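Local coordinates for uncharacterized protein Atu1735 (Agrobacterium tumefaciens str., PDB 2PPX) that is of unknown function but, as a helix-turn-helix protein of the XRE family, probably binds DNA and may act as a transcriptional regulator, at the interface of chains A and B. Sequence-based numbering; all coordinates share one arbitrary frame. Chains: chain A/B, Uncharacterized protein Atu1735.

The interface of chains A and B. Residues chain A 88, 91-93; chain B 79-80, 83.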
# COMPACT_ATOMS: atom_id res chain seq x y z
N THR A 88 -2.97 -20.66 9.05
CA THR A 88 -2.30 -19.46 8.56
C THR A 88 -1.09 -19.10 9.43
O THR A 88 -0.00 -18.86 8.92
CB THR A 88 -3.29 -18.26 8.39
OG1 THR A 88 -4.34 -18.65 7.50
CG2 THR A 88 -2.59 -17.04 7.82
N ALA A 91 1.74 -21.66 8.95
CA ALA A 91 2.41 -21.47 7.66
C ALA A 91 3.45 -20.35 7.68
O ALA A 91 4.45 -20.40 6.97
CB ALA A 91 1.39 -21.22 6.56
N LEU A 92 3.21 -19.33 8.50
CA LEU A 92 4.14 -18.20 8.60
C LEU A 92 5.34 -18.45 9.52
O LEU A 92 6.31 -17.69 9.48
CB LEU A 92 3.40 -16.92 9.04
CG LEU A 92 2.33 -16.40 8.08
CD1 LEU A 92 1.58 -15.22 8.71
CD2 LEU A 92 2.95 -15.99 6.74
N ARG A 93 5.25 -19.51 10.34
CA ARG A 93 6.36 -20.00 11.17
C ARG A 93 7.12 -21.12 10.46
O ARG A 93 8.02 -20.87 9.65
CB ARG A 93 5.85 -20.56 12.50
CG ARG A 93 5.22 -19.55 13.44
CD ARG A 93 4.98 -20.18 14.81
NE ARG A 93 3.84 -21.11 14.84
CZ ARG A 93 2.58 -20.78 15.15
NH1 ARG A 93 1.64 -21.72 15.14
NH2 ARG A 93 2.24 -19.53 15.48
N LYS B 79 3.13 -16.14 0.98
CA LYS B 79 3.58 -17.36 1.65
C LYS B 79 2.44 -18.35 1.90
O LYS B 79 2.61 -19.57 1.73
CB LYS B 79 4.34 -17.03 2.93
CG LYS B 79 4.68 -18.30 3.73
CD LYS B 79 6.14 -18.30 4.16
CE LYS B 79 6.57 -19.68 4.66
NZ LYS B 79 7.21 -19.51 5.99
N ILE B 80 1.25 -17.86 2.26
CA ILE B 80 0.12 -18.76 2.50
C ILE B 80 -0.33 -19.39 1.20
O ILE B 80 -0.64 -20.59 1.17
CB ILE B 80 -1.12 -18.05 3.14
CG1 ILE B 80 -0.70 -17.25 4.37
CG2 ILE B 80 -2.18 -19.09 3.47
CD1 ILE B 80 0.00 -18.05 5.40
N VAL B 83 2.07 -22.17 0.41
CA VAL B 83 1.89 -23.35 1.27
C VAL B 83 0.60 -24.10 0.92
O VAL B 83 0.57 -25.33 0.96
CB VAL B 83 1.94 -22.99 2.80
CG1 VAL B 83 1.61 -24.19 3.67
CG2 VAL B 83 3.32 -22.47 3.16
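Two helices of an XRE-family helix-turn-helix protein meet here in a two-fold symmetric pairing of identical chains: the last modelled helix of chain A, 85-92, lies against helix 72-83 of chain B. The deposited assembly holds four copies, and the structure alone does not show whether this pairing exists in solution. B:Ile80 points its slim, unbranched CG1-CD1 arm into the surface formed by A:Thr88, A:Ala91 and A:Leu92. Its CG1 lies anti to the carbonyl carbon and beside the backbone N (chi1 -51°), and the turn at chi2 (-56°) carries CD1 to 3.7 Å from CB of A:Ala91. CD1 also rests in van der Waals contact with the backbone O of A:Thr88, at 3.6 Å. A:Thr88 crosses the isoleucine nearly at a right angle and turns its CG2 methyl to CD1 (3.7 Å), with OG1 set beside its own backbone N. CD2 of A:Leu92 reaches the same CD1 at 3.8 Å, again crossing. The small side chain of A:Ala91 is consistent with a close approach of the helices; CG1 and CG2 of B:Val83 straddle its CB, each at 4.1 Å. B:Lys79 runs antiparallel past A:Leu92, its CB and CG 4.2 Å from CD2, so methylenes cover the leucine while bends at chi2 and chi4 bring the amino NZ to the carbonyl O of A:Ala91, a 3.1 Å hydrogen bond. NZ approaches in the carbonyl plane, at 155°. A:Ala91 lies in the last turn of its helix, whose partly negative C-terminal end a charged amino group would be expected to suit.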